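Local coordinates for sulfite reductase [ferredoxin] (Mycobacterium tuberculosis, PDB 1ZJ8), which reduces sulfite to sulfide with electrons from ferredoxin, using a siroheme and a [4Fe-4S] cluster, to supply sulfur for amino acids and cofactors, at residues A[90-95]-A[436-441]; A[156-161]-A[166-171]; A[291-296]-A[306-311]; A[509-514]-A[550-555]. All blocks are in the same frame, centred on the assembly; numbering follows the deposited sequence.

Interaction 1 (A[90-95]-A[436-441]). With SF4 (iron/sulfur cluster), chain D.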
loop_
_atom_site.group_PDB
_atom_site.type_symbol
_atom_site.label_atom_id
_atom_site.label_comp_id
_atom_site.label_asym_id
_atom_site.label_seq_id
_atom_site.Cartn_x
_atom_site.Cartn_y
_atom_site.Cartn_z
ATOM N N THR A 90 -13.989 10.585 -18.889
ATOM C CA THR A 90 -14.742 10.150 -20.065
ATOM C C THR A 90 -14.057 8.992 -20.795
ATOM O O THR A 90 -14.725 8.058 -21.256
ATOM C CB THR A 90 -14.865 11.311 -21.068
ATOM O OG1 THR A 90 -15.054 12.543 -20.356
ATOM C CG2 THR A 90 -16.020 11.058 -22.067
ATOM N N TRP A 91 -12.727 9.069 -20.895
ATOM C CA TRP A 91 -11.937 8.164 -21.726
ATOM C C TRP A 91 -11.508 6.889 -21.017
ATOM O O TRP A 91 -11.119 5.915 -21.659
ATOM C CB TRP A 91 -10.689 8.907 -22.220
ATOM C CG TRP A 91 -11.014 10.044 -23.148
ATOM C CD1 TRP A 91 -11.192 11.370 -22.820
ATOM C CD2 TRP A 91 -11.220 9.948 -24.563
ATOM N NE1 TRP A 91 -11.487 12.100 -23.953
ATOM C CE2 TRP A 91 -11.513 11.252 -25.034
ATOM C CE3 TRP A 91 -11.182 8.882 -25.480
ATOM C CZ2 TRP A 91 -11.768 11.517 -26.382
ATOM C CZ3 TRP A 91 -11.434 9.144 -26.814
ATOM C CH2 TRP A 91 -11.725 10.452 -27.256
ATOM N N THR A 92 -11.576 6.902 -19.696
ATOM C CA THR A 92 -11.146 5.764 -18.897
ATOM C C THR A 92 -12.062 4.544 -19.135
ATOM O O THR A 92 -13.286 4.607 -18.955
ATOM C CB THR A 92 -11.090 6.164 -17.388
ATOM O OG1 THR A 92 -10.158 7.246 -17.212
ATOM C CG2 THR A 92 -10.685 4.979 -16.510
ATOM N N GLY A 93 -11.446 3.439 -19.538
ATOM C CA GLY A 93 -12.177 2.223 -19.878
ATOM C C GLY A 93 -11.240 1.291 -20.616
ATOM O O GLY A 93 -10.271 1.750 -21.241
ATOM N N ASP A 94 -11.515 -0.010 -20.521
ATOM C CA ASP A 94 -10.667 -1.039 -21.141
ATOM C C ASP A 94 -10.587 -0.898 -22.687
ATOM O O ASP A 94 -9.572 -1.242 -23.307
ATOM C CB ASP A 94 -11.142 -2.442 -20.713
ATOM C CG ASP A 94 -10.967 -2.691 -19.205
ATOM O OD1 ASP A 94 -11.638 -2.002 -18.400
ATOM O OD2 ASP A 94 -10.158 -3.574 -18.829
ATOM N N ASP A 95 -11.650 -0.352 -23.282
ATOM C CA ASP A 95 -11.722 -0.119 -24.740
ATOM C C ASP A 95 -10.779 0.977 -25.296
ATOM O O ASP A 95 -10.486 0.967 -26.492
ATOM C CB ASP A 95 -13.177 0.162 -25.191
ATOM C CG ASP A 95 -14.021 0.863 -24.111
ATOM O OD1 ASP A 95 -14.561 0.151 -23.220
ATOM O OD2 ASP A 95 -14.143 2.115 -24.161
ATOM N N LEU A 436 -6.613 4.114 -14.863
ATOM C CA LEU A 436 -7.934 3.652 -14.401
ATOM C C LEU A 436 -8.715 4.651 -13.538
ATOM O O LEU A 436 -9.786 4.316 -13.020
ATOM C CB LEU A 436 -7.792 2.330 -13.651
ATOM C CG LEU A 436 -6.925 1.291 -14.360
ATOM C CD1 LEU A 436 -6.843 0.027 -13.496
ATOM C CD2 LEU A 436 -7.452 0.982 -15.765
ATOM N N SER A 437 -8.186 5.873 -13.414
ATOM C CA SER A 437 -8.770 6.941 -12.570
ATOM C C SER A 437 -9.788 7.814 -13.285
ATOM O O SER A 437 -9.646 8.104 -14.470
ATOM C CB SER A 437 -7.656 7.872 -12.072
ATOM O OG SER A 437 -6.496 7.719 -12.895
ATOM N N PHE A 438 -10.791 8.257 -12.533
ATOM C CA PHE A 438 -11.787 9.215 -13.025
ATOM C C PHE A 438 -11.527 10.623 -12.450
ATOM O O PHE A 438 -12.095 11.616 -12.925
ATOM C CB PHE A 438 -13.202 8.727 -12.688
ATOM C CG PHE A 438 -13.486 7.365 -13.211
ATOM C CD1 PHE A 438 -13.452 7.121 -14.583
ATOM C CD2 PHE A 438 -13.752 6.316 -12.343
ATOM C CE1 PHE A 438 -13.691 5.844 -15.095
ATOM C CE2 PHE A 438 -13.998 5.023 -12.845
ATOM C CZ PHE A 438 -13.964 4.789 -14.229
ATOM N N ALA A 439 -10.643 10.699 -11.453
ATOM C CA ALA A 439 -10.347 11.957 -10.784
ATOM C C ALA A 439 -8.889 12.090 -10.373
ATOM O O ALA A 439 -8.112 11.114 -10.313
ATOM C CB ALA A 439 -11.232 12.138 -9.563
ATOM N N GLU A 440 -8.552 13.343 -10.089
ATOM C CA GLU A 440 -7.243 13.731 -9.628
ATOM C C GLU A 440 -7.198 13.605 -8.093
ATOM O O GLU A 440 -8.127 13.980 -7.388
ATOM C CB GLU A 440 -6.933 15.159 -10.098
ATOM C CG GLU A 440 -5.534 15.613 -9.787
ATOM C CD GLU A 440 -4.498 14.611 -10.271
ATOM O OE1 GLU A 440 -4.375 14.508 -11.515
ATOM O OE2 GLU A 440 -3.839 13.930 -9.420
ATOM N N THR A 441 -6.105 13.061 -7.584
ATOM C CA THR A 441 -6.013 12.723 -6.173
ATOM C C THR A 441 -4.740 13.256 -5.506
ATOM O O THR A 441 -4.838 13.997 -4.522
ATOM C CB THR A 441 -6.068 11.188 -5.985
ATOM O OG1 THR A 441 -5.138 10.563 -6.880
ATOM C CG2 THR A 441 -7.454 10.667 -6.264
HETATM FE FE1 SF4 D . -7.583 3.530 -9.082
HETATM FE FE2 SF4 D . -5.293 2.937 -7.709
HETATM FE FE3 SF4 D . -5.175 4.357 -10.046
HETATM FE FE4 SF4 D . -6.067 5.403 -7.689
HETATM S S1 SF4 D . -3.922 4.709 -8.157
HETATM S S2 SF4 D . -7.074 5.647 -9.773
HETATM S S3 SF4 D . -7.270 3.666 -6.796
HETATM S S4 SF4 D . -5.871 2.178 -9.826
#
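T92, in the loop between strand 79-83 and helix 97-100, leans on L436, S437 and F438, part of the loop that carries C434 of the cluster pocket in this siroheme and [4Fe-4S] reductase fold. Its two branches do different jobs. With chi1 -60°, OG1 sits beside the backbone N, which leaves CG2 anti to it. CG2 touches both the F438 ring and the backbone of L436, with T92 CG2 3.4 Å from F438 CE1 and 3.6 Å from L436 C. The threonine and the phenylalanine cross at a slant. OG1, the other branch, donates to the S437 carbonyl, approaching from above the carbonyl plane; the same hydroxyl also bonds R83, so two partners fix its rotation. Behind this, L436 touches the siroheme and F438 pairs through its backbone with G473, beside C474, which like C434 is a probable cluster ligand. The S437 side chain turns from T92 to the cluster, where S437 CB lies 3.3 Å from S2 of SF4.

Interaction 2 (A[156-161]-A[166-171])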
loop_
_atom_site.group_PDB
_atom_site.type_symbol
_atom_site.label_atom_id
_atom_site.label_comp_id
_atom_site.label_asym_id
_atom_site.label_seq_id
_atom_site.Cartn_x
_atom_site.Cartn_y
_atom_site.Cartn_z
ATOM N N GLU A 156 20.286 0.734 -16.814
ATOM C CA GLU A 156 21.160 1.648 -16.052
ATOM C C GLU A 156 20.652 1.774 -14.612
ATOM O O GLU A 156 21.426 1.693 -13.653
ATOM C CB GLU A 156 21.209 3.046 -16.705
ATOM C CG GLU A 156 22.603 3.694 -16.781
ATOM C CD GLU A 156 23.104 4.278 -15.460
ATOM O OE1 GLU A 156 23.060 3.560 -14.439
ATOM O OE2 GLU A 156 23.582 5.442 -15.450
ATOM N N ILE A 157 19.343 1.962 -14.471
ATOM C CA ILE A 157 18.735 2.076 -13.159
ATOM C C ILE A 157 18.986 0.797 -12.357
ATOM O O ILE A 157 19.534 0.861 -11.243
ATOM C CB ILE A 157 17.221 2.396 -13.271
ATOM C CG1 ILE A 157 17.043 3.818 -13.838
ATOM C CG2 ILE A 157 16.538 2.245 -11.912
ATOM C CD1 ILE A 157 15.652 4.147 -14.309
ATOM N N TRP A 158 18.622 -0.353 -12.941
ATOM C CA TRP A 158 18.764 -1.665 -12.275
ATOM C C TRP A 158 20.162 -1.879 -11.717
ATOM O O TRP A 158 20.360 -2.510 -10.679
ATOM C CB TRP A 158 18.437 -2.803 -13.244
ATOM C CG TRP A 158 16.957 -3.094 -13.386
ATOM C CD1 TRP A 158 15.956 -2.814 -12.477
ATOM C CD2 TRP A 158 16.324 -3.775 -14.473
ATOM N NE1 TRP A 158 14.747 -3.260 -12.949
ATOM C CE2 TRP A 158 14.940 -3.854 -14.171
ATOM C CE3 TRP A 158 16.787 -4.326 -15.672
ATOM C CZ2 TRP A 158 14.019 -4.459 -15.035
ATOM C CZ3 TRP A 158 15.878 -4.921 -16.523
ATOM C CH2 TRP A 158 14.509 -4.982 -16.204
ATOM N N ARG A 159 21.123 -1.322 -12.424
ATOM C CA ARG A 159 22.507 -1.455 -12.078
ATOM C C ARG A 159 22.872 -0.594 -10.844
ATOM O O ARG A 159 23.566 -1.073 -9.935
ATOM C CB ARG A 159 23.322 -1.092 -13.321
ATOM C CG ARG A 159 24.584 -1.916 -13.532
ATOM C CD ARG A 159 25.828 -1.049 -13.442
ATOM N NE ARG A 159 25.698 0.165 -14.265
ATOM C CZ ARG A 159 25.778 1.428 -13.816
ATOM N NH1 ARG A 159 26.020 1.698 -12.521
ATOM N NH2 ARG A 159 25.634 2.439 -14.682
ATOM N N ARG A 160 22.392 0.655 -10.799
ATOM C CA ARG A 160 22.593 1.525 -9.614
ATOM C C ARG A 160 21.785 1.051 -8.398
ATOM O O ARG A 160 22.246 1.145 -7.260
ATOM C CB ARG A 160 22.201 2.977 -9.900
ATOM C CG ARG A 160 22.890 3.599 -11.087
ATOM C CD ARG A 160 23.082 5.099 -10.915
ATOM N NE ARG A 160 22.874 5.810 -12.178
ATOM C CZ ARG A 160 23.113 7.110 -12.381
ATOM N NH1 ARG A 160 23.585 7.885 -11.409
ATOM N NH2 ARG A 160 22.873 7.645 -13.570
ATOM N N LEU A 161 20.566 0.576 -8.651
ATOM C CA LEU A 161 19.707 0.032 -7.604
ATOM C C LEU A 161 20.317 -1.200 -6.968
ATOM O O LEU A 161 20.332 -1.330 -5.740
ATOM C CB LEU A 161 18.373 -0.389 -8.187
ATOM C CG LEU A 161 17.440 0.729 -8.591
ATOM C CD1 LEU A 161 16.220 0.089 -9.228
ATOM C CD2 LEU A 161 17.055 1.598 -7.395
ATOM N N LEU A 166 18.926 -3.070 -3.891
ATOM C CA LEU A 166 17.521 -2.898 -4.251
ATOM C C LEU A 166 17.185 -3.530 -5.598
ATOM O O LEU A 166 18.032 -3.640 -6.473
ATOM C CB LEU A 166 17.160 -1.407 -4.258
ATOM C CG LEU A 166 17.223 -0.724 -2.882
ATOM C CD1 LEU A 166 17.494 0.763 -3.015
ATOM C CD2 LEU A 166 15.930 -0.972 -2.113
ATOM N N GLN A 167 15.931 -3.939 -5.737
ATOM C CA GLN A 167 15.434 -4.600 -6.927
ATOM C C GLN A 167 13.971 -4.185 -7.186
ATOM O O GLN A 167 13.329 -3.568 -6.329
ATOM C CB GLN A 167 15.553 -6.121 -6.780
ATOM C CG GLN A 167 14.999 -6.713 -5.465
ATOM C CD GLN A 167 15.005 -8.262 -5.455
ATOM O OE1 GLN A 167 14.530 -8.902 -6.393
ATOM N NE2 GLN A 167 15.548 -8.854 -4.392
ATOM N N THR A 168 13.465 -4.503 -8.377
ATOM C CA THR A 168 12.079 -4.226 -8.730
ATOM C C THR A 168 11.340 -5.533 -8.949
ATOM O O THR A 168 10.233 -5.542 -9.483
ATOM C CB THR A 168 11.958 -3.312 -10.013
ATOM O OG1 THR A 168 12.486 -3.965 -11.185
ATOM C CG2 THR A 168 12.697 -1.992 -9.815
ATOM N N THR A 169 11.941 -6.637 -8.519
ATOM C CA THR A 169 11.402 -7.958 -8.820
ATOM C C THR A 169 10.021 -8.209 -8.199
ATOM O O THR A 169 9.830 -8.059 -6.991
ATOM C CB THR A 169 12.347 -9.072 -8.330
ATOM O OG1 THR A 169 13.685 -8.830 -8.801
ATOM C CG2 THR A 169 11.844 -10.459 -8.792
ATOM N N GLU A 170 9.073 -8.614 -9.039
ATOM C CA GLU A 170 7.737 -8.998 -8.588
ATOM C C GLU A 170 7.110 -7.866 -7.769
ATOM O O GLU A 170 6.325 -8.113 -6.844
ATOM C CB GLU A 170 7.765 -10.342 -7.812
ATOM C CG GLU A 170 7.960 -11.608 -8.701
ATOM C CD GLU A 170 8.351 -12.891 -7.932
ATOM O OE1 GLU A 170 9.401 -12.903 -7.253
ATOM O OE2 GLU A 170 7.638 -13.910 -8.037
ATOM N N ALA A 171 7.459 -6.627 -8.131
ATOM C CA ALA A 171 6.896 -5.431 -7.492
ATOM C C ALA A 171 5.490 -5.207 -8.029
ATOM O O ALA A 171 4.609 -4.736 -7.305
ATOM C CB ALA A 171 7.766 -4.204 -7.760
#
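L161 O, near the C-terminal end of helix 154-162, accepts the backbone N-H of L166 at 2.9 Å (L166 N to L161 O), bringing the chain back against the helix it has just left. The CB atoms of L161 and L166 then sit 4.2 Å apart, while L161 CD1 reaches the methyl of T168, CG2, at 4.1 Å, L161 and T168 crossing at about a right angle. One turn earlier in the helix, W158 presents the N-H edge of its indole: NE1 donates to T168 OG1 over 3.0 Å, a moderately bent bond (148°), with the oxygen tilted 22° from the ring plane. The segment 166-171 belongs to the loop joining helix 154-162, in the ferredoxin-like half domain, to strand 176-181. With chi1 at 64°, T168 holds OG1 between its backbone N and carbonyl carbon, where the hydroxyl also bonds W77 O; thus a buried polar atom has two partners. The indole of W158 is met further by R50 in a cation-pi contact and by the ring of W77.

Interaction 3 (A[291-296]-A[306-311])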
loop_
_atom_site.group_PDB
_atom_site.type_symbol
_atom_site.label_atom_id
_atom_site.label_comp_id
_atom_site.label_asym_id
_atom_site.label_seq_id
_atom_site.Cartn_x
_atom_site.Cartn_y
_atom_site.Cartn_z
ATOM N N TYR A 291 -4.942 -23.759 -5.529
ATOM C CA TYR A 291 -6.405 -23.780 -5.364
ATOM C C TYR A 291 -7.118 -22.431 -5.605
ATOM O O TYR A 291 -8.355 -22.365 -5.590
ATOM C CB TYR A 291 -6.756 -24.266 -3.955
ATOM C CG TYR A 291 -6.529 -25.751 -3.679
ATOM C CD1 TYR A 291 -5.241 -26.254 -3.421
ATOM C CD2 TYR A 291 -7.619 -26.649 -3.617
ATOM C CE1 TYR A 291 -5.051 -27.615 -3.141
ATOM C CE2 TYR A 291 -7.438 -27.992 -3.337
ATOM C CZ TYR A 291 -6.160 -28.473 -3.105
ATOM O OH TYR A 291 -5.996 -29.809 -2.829
ATOM N N GLY A 292 -6.359 -21.354 -5.805
ATOM C CA GLY A 292 -6.955 -20.068 -6.160
ATOM C C GLY A 292 -7.612 -20.099 -7.532
ATOM O O GLY A 292 -7.145 -20.785 -8.442
ATOM N N TYR A 293 -8.692 -19.339 -7.681
ATOM C CA TYR A 293 -9.460 -19.305 -8.929
ATOM C C TYR A 293 -8.685 -18.593 -10.040
ATOM O O TYR A 293 -8.000 -17.609 -9.777
ATOM C CB TYR A 293 -10.808 -18.625 -8.689
ATOM C CG TYR A 293 -11.602 -19.210 -7.535
ATOM C CD1 TYR A 293 -11.556 -20.571 -7.240
ATOM C CD2 TYR A 293 -12.423 -18.409 -6.754
ATOM C CE1 TYR A 293 -12.300 -21.117 -6.186
ATOM C CE2 TYR A 293 -13.188 -18.954 -5.698
ATOM C CZ TYR A 293 -13.119 -20.312 -5.422
ATOM O OH TYR A 293 -13.846 -20.867 -4.383
ATOM N N ARG A 294 -8.772 -19.114 -11.267
ATOM C CA ARG A 294 -8.034 -18.554 -12.422
ATOM C C ARG A 294 -8.939 -18.430 -13.668
ATOM O O ARG A 294 -8.487 -18.567 -14.817
ATOM C CB ARG A 294 -6.770 -19.389 -12.719
ATOM C CG ARG A 294 -5.861 -19.636 -11.489
ATOM C CD ARG A 294 -4.710 -20.594 -11.773
ATOM N NE ARG A 294 -3.515 -19.900 -12.253
ATOM C CZ ARG A 294 -2.324 -19.875 -11.642
ATOM N NH1 ARG A 294 -2.112 -20.535 -10.502
ATOM N NH2 ARG A 294 -1.318 -19.201 -12.200
ATOM N N ARG A 295 -10.207 -18.114 -13.406
ATOM C CA ARG A 295 -11.241 -18.031 -14.423
ATOM C C ARG A 295 -11.689 -16.576 -14.654
ATOM O O ARG A 295 -11.365 -15.989 -15.683
ATOM C CB ARG A 295 -12.416 -18.915 -13.997
ATOM C CG ARG A 295 -13.542 -18.983 -14.998
ATOM C CD ARG A 295 -14.622 -19.901 -14.489
ATOM N NE ARG A 295 -15.313 -19.325 -13.338
ATOM C CZ ARG A 295 -16.315 -18.445 -13.411
ATOM N NH1 ARG A 295 -16.755 -18.004 -14.586
ATOM N NH2 ARG A 295 -16.876 -17.991 -12.294
ATOM N N LEU A 296 -12.438 -16.008 -13.709
ATOM C CA LEU A 296 -12.780 -14.582 -13.754
ATOM C C LEU A 296 -11.617 -13.761 -13.184
ATOM O O LEU A 296 -11.173 -13.991 -12.054
ATOM C CB LEU A 296 -14.066 -14.276 -12.965
ATOM C CG LEU A 296 -15.394 -14.852 -13.488
ATOM C CD1 LEU A 296 -16.588 -14.562 -12.549
ATOM C CD2 LEU A 296 -15.689 -14.356 -14.906
ATOM N N ILE A 306 -11.147 -17.983 0.266
ATOM C CA ILE A 306 -11.341 -18.001 1.721
ATOM C C ILE A 306 -12.793 -17.758 2.080
ATOM O O ILE A 306 -13.275 -18.285 3.079
ATOM C CB ILE A 306 -10.487 -16.937 2.443
ATOM C CG1 ILE A 306 -8.994 -17.083 2.087
ATOM C CG2 ILE A 306 -10.716 -17.014 3.951
ATOM C CD1 ILE A 306 -8.357 -18.403 2.490
ATOM N N LYS A 307 -13.489 -16.948 1.280
ATOM C CA LYS A 307 -14.933 -16.758 1.490
ATOM C C LYS A 307 -15.711 -18.073 1.260
ATOM O O LYS A 307 -16.557 -18.451 2.070
ATOM C CB LYS A 307 -15.509 -15.658 0.604
ATOM C CG LYS A 307 -16.755 -15.024 1.207
ATOM C CD LYS A 307 -17.745 -14.622 0.135
ATOM C CE LYS A 307 -18.842 -13.748 0.703
ATOM N NZ LYS A 307 -19.509 -12.998 -0.385
ATOM N N ASP A 308 -15.401 -18.763 0.164
ATOM C CA ASP A 308 -16.063 -20.020 -0.180
ATOM C C ASP A 308 -15.762 -21.148 0.820
ATOM O O ASP A 308 -16.686 -21.682 1.440
ATOM C CB ASP A 308 -15.677 -20.434 -1.609
ATOM C CG ASP A 308 -16.305 -19.534 -2.657
ATOM O OD1 ASP A 308 -17.464 -19.105 -2.428
ATOM O OD2 ASP A 308 -15.654 -19.258 -3.699
ATOM N N TRP A 309 -14.477 -21.485 0.974
ATOM C CA TRP A 309 -14.026 -22.573 1.867
ATOM C C TRP A 309 -14.376 -22.410 3.342
ATOM O O TRP A 309 -14.851 -23.350 3.991
ATOM C CB TRP A 309 -12.509 -22.699 1.801
ATOM C CG TRP A 309 -12.000 -23.378 0.579
ATOM C CD1 TRP A 309 -12.695 -23.660 -0.562
ATOM C CD2 TRP A 309 -10.662 -23.843 0.364
ATOM N NE1 TRP A 309 -11.874 -24.290 -1.469
ATOM C CE2 TRP A 309 -10.619 -24.406 -0.929
ATOM C CE3 TRP A 309 -9.495 -23.839 1.140
ATOM C CZ2 TRP A 309 -9.451 -24.955 -1.469
ATOM C CZ3 TRP A 309 -8.329 -24.378 0.598
ATOM C CH2 TRP A 309 -8.319 -24.938 -0.686
ATOM N N GLY A 310 -14.096 -21.223 3.874
ATOM C CA GLY A 310 -14.074 -21.006 5.322
ATOM C C GLY A 310 -12.692 -21.330 5.874
ATOM O O GLY A 310 -11.934 -22.106 5.273
ATOM N N ILE A 311 -12.363 -20.733 7.018
ATOM C CA ILE A 311 -11.057 -20.926 7.670
ATOM C C ILE A 311 -10.745 -22.389 8.049
ATOM O O ILE A 311 -9.661 -22.877 7.757
ATOM C CB ILE A 311 -10.921 -19.989 8.915
ATOM C CG1 ILE A 311 -10.473 -18.583 8.486
ATOM C CG2 ILE A 311 -9.944 -20.551 9.954
ATOM C CD1 ILE A 311 -8.966 -18.433 8.202
#
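Y293 OH donates to D308 OD2 over 2.5 Å, with the carboxylate oxygen lying near the plane of the phenol ring, at its edge. The acceptor is approached on its anti side, and ring and carboxylate planes are turned 44° from each other. The second touch is aromatic: W309 points the CZ2-CH2 edge of its benzo ring at the face of Y291 in an offset edge-to-face pair, centroids 5.3 Å apart and planes at 77°. W309 CZ2 comes nearest Y291 CD2. Both acidic and indole groups come off the last turn of helix 302-309; the end of helix 277-291 and the loop after it fold back on that helix, within the first of the two siroheme and 4Fe-4S domain regions of the chain. Further out, Y291 OH hydrogen-bonds E321 and its ring lies against Y322, both of helix 311-323, and L305 packs against both tyrosines. The indole of W309 is backed by F314 and V317, with K313 making a cation-pi contact.

Interaction 4 (A[509-514]-A[550-555])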
loop_
_atom_site.group_PDB
_atom_site.type_symbol
_atom_site.label_atom_id
_atom_site.label_comp_id
_atom_site.label_asym_id
_atom_site.label_seq_id
_atom_site.Cartn_x
_atom_site.Cartn_y
_atom_site.Cartn_z
ATOM N N GLY A 509 -16.865 6.363 8.156
ATOM C CA GLY A 509 -16.758 5.584 9.396
ATOM C C GLY A 509 -16.003 4.251 9.354
ATOM O O GLY A 509 -16.131 3.440 10.267
ATOM N N GLY A 510 -15.195 4.027 8.322
ATOM C CA GLY A 510 -14.352 2.819 8.253
ATOM C C GLY A 510 -13.168 2.848 9.221
ATOM O O GLY A 510 -12.662 3.917 9.564
ATOM N N HIS A 511 -12.725 1.684 9.671
ATOM C CA HIS A 511 -11.552 1.597 10.513
ATOM C C HIS A 511 -11.091 0.151 10.658
ATOM O O HIS A 511 -11.886 -0.785 10.543
ATOM C CB HIS A 511 -11.845 2.156 11.909
ATOM C CG HIS A 511 -12.872 1.386 12.680
ATOM N ND1 HIS A 511 -14.228 1.593 12.533
ATOM C CD2 HIS A 511 -12.747 0.431 13.633
ATOM C CE1 HIS A 511 -14.895 0.794 13.348
ATOM N NE2 HIS A 511 -14.019 0.072 14.024
ATOM N N LEU A 512 -9.805 -0.021 10.939
ATOM C CA LEU A 512 -9.270 -1.312 11.324
ATOM C C LEU A 512 -9.110 -1.313 12.839
ATOM O O LEU A 512 -9.688 -0.470 13.523
ATOM C CB LEU A 512 -7.948 -1.558 10.590
ATOM C CG LEU A 512 -7.985 -1.557 9.052
ATOM C CD1 LEU A 512 -6.631 -1.964 8.534
ATOM C CD2 LEU A 512 -9.061 -2.489 8.504
ATOM N N GLY A 513 -8.355 -2.260 13.369
ATOM C CA GLY A 513 -8.135 -2.332 14.809
ATOM C C GLY A 513 -9.327 -2.927 15.529
ATOM O O GLY A 513 -9.842 -3.962 15.125
ATOM N N LEU A 514 -9.774 -2.274 16.592
ATOM C CA LEU A 514 -10.906 -2.785 17.379
ATOM C C LEU A 514 -12.223 -2.691 16.604
ATOM O O LEU A 514 -12.586 -1.617 16.114
ATOM C CB LEU A 514 -11.050 -2.047 18.712
ATOM C CG LEU A 514 -12.112 -2.634 19.646
ATOM C CD1 LEU A 514 -12.041 -4.183 19.727
ATOM C CD2 LEU A 514 -11.969 -1.999 21.043
ATOM N N GLY A 550 -16.021 12.851 24.172
ATOM C CA GLY A 550 -15.012 11.793 24.037
ATOM C C GLY A 550 -15.289 10.824 22.895
ATOM O O GLY A 550 -14.603 9.806 22.769
ATOM N N GLU A 551 -16.280 11.142 22.053
ATOM C CA GLU A 551 -16.753 10.201 21.033
ATOM C C GLU A 551 -15.896 10.252 19.779
ATOM O O GLU A 551 -15.549 11.326 19.300
ATOM C CB GLU A 551 -18.208 10.478 20.649
ATOM C CG GLU A 551 -18.854 9.303 19.912
ATOM C CD GLU A 551 -20.227 9.613 19.349
ATOM O OE1 GLU A 551 -20.583 10.806 19.247
ATOM O OE2 GLU A 551 -20.950 8.654 18.994
ATOM N N ARG A 552 -15.578 9.090 19.232
ATOM C CA ARG A 552 -14.867 9.022 17.954
ATOM C C ARG A 552 -15.809 9.283 16.777
ATOM O O ARG A 552 -17.019 9.111 16.877
ATOM C CB ARG A 552 -14.154 7.668 17.787
ATOM C CG ARG A 552 -12.762 7.616 18.459
ATOM C CD ARG A 552 -12.231 6.191 18.638
ATOM N NE ARG A 552 -12.557 5.317 17.495
ATOM C CZ ARG A 552 -13.293 4.196 17.536
ATOM N NH1 ARG A 552 -13.805 3.747 18.687
ATOM N NH2 ARG A 552 -13.507 3.498 16.406
ATOM N N PHE A 553 -15.226 9.721 15.669
ATOM C CA PHE A 553 -15.964 10.021 14.447
ATOM C C PHE A 553 -16.734 8.800 13.900
ATOM O O PHE A 553 -17.903 8.916 13.512
ATOM C CB PHE A 553 -14.997 10.571 13.388
ATOM C CG PHE A 553 -15.682 11.163 12.211
ATOM C CD1 PHE A 553 -16.049 12.494 12.208
ATOM C CD2 PHE A 553 -15.985 10.386 11.108
ATOM C CE1 PHE A 553 -16.705 13.039 11.118
ATOM C CE2 PHE A 553 -16.633 10.921 10.027
ATOM C CZ PHE A 553 -16.997 12.250 10.033
ATOM N N ALA A 554 -16.079 7.637 13.883
ATOM C CA ALA A 554 -16.700 6.389 13.397
ATOM C C ALA A 554 -17.917 5.953 14.228
ATOM O O ALA A 554 -18.805 5.258 13.728
ATOM C CB ALA A 554 -15.677 5.263 13.341
ATOM N N GLN A 555 -17.962 6.368 15.490
ATOM C CA GLN A 555 -19.121 6.118 16.344
ATOM C C GLN A 555 -20.278 7.095 16.112
ATOM O O GLN A 555 -21.424 6.677 16.060
ATOM C CB GLN A 555 -18.712 6.120 17.811
ATOM C CG GLN A 555 -17.949 4.867 18.186
ATOM C CD GLN A 555 -17.363 4.933 19.571
ATOM O OE1 GLN A 555 -17.835 5.689 20.434
ATOM N NE2 GLN A 555 -16.313 4.146 19.796
#
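R552 is the first residue of 550-555 to meet the loop 509-514: its guanidinium reaches across so that NH2 stands 4.1 Å above the imidazole plane of H511, over the ring centre. By closest atoms, R552 NH2 is 4.2 Å from H511 CD2. With chi2 at 164° the arginine chain leaves CB extended, then bends at chi3 (38°) to bring its end over the ring. R552 also occupies the N-cap position of helix 553-559, and its side chain also touches V465. This is helix-on-loop packing inside the C-terminal 4Fe-4S domain, joining the start of that helix to the loop between the antiparallel strands 500-508 and 520-528. F553, next along, meets F543 edge-to-face, and its side chain rests on D485, whose backbone pairs with G509. A554 then places its CB 3.6 Å from G509 O and 4.0 Å from H511 ND1, in a place where G509, with its positive phi, leaves the backbone bare. Within its own loop the imidazole turns both nitrogens to carbonyl oxygens that lie in the ring plane, in weak hydrogen bonds, H511 ND1 with G509 O at 3.5 Å and H511 NE2 with L514 O at 3.0 Å.

Going from the N terminus, interaction 1 opens first, at 90-95, and closes only at 436-441, a loop of several hundred residues that brings an early loop to the cluster-binding region. Nested inside it are two short closures in series: interaction 2, folding the chain after helix 154-162 back on that helix, and interaction 3, bending helix 302-309 onto the loop before it. Interaction 4 follows once interaction 1 has closed, tying the loop after strand 500-508 to helix 553-559. None touches another; the closest approach is between interactions 2 and 3, about 11 Å between nearest atoms, while 2 and 4 lie on opposite sides of the chain's centre.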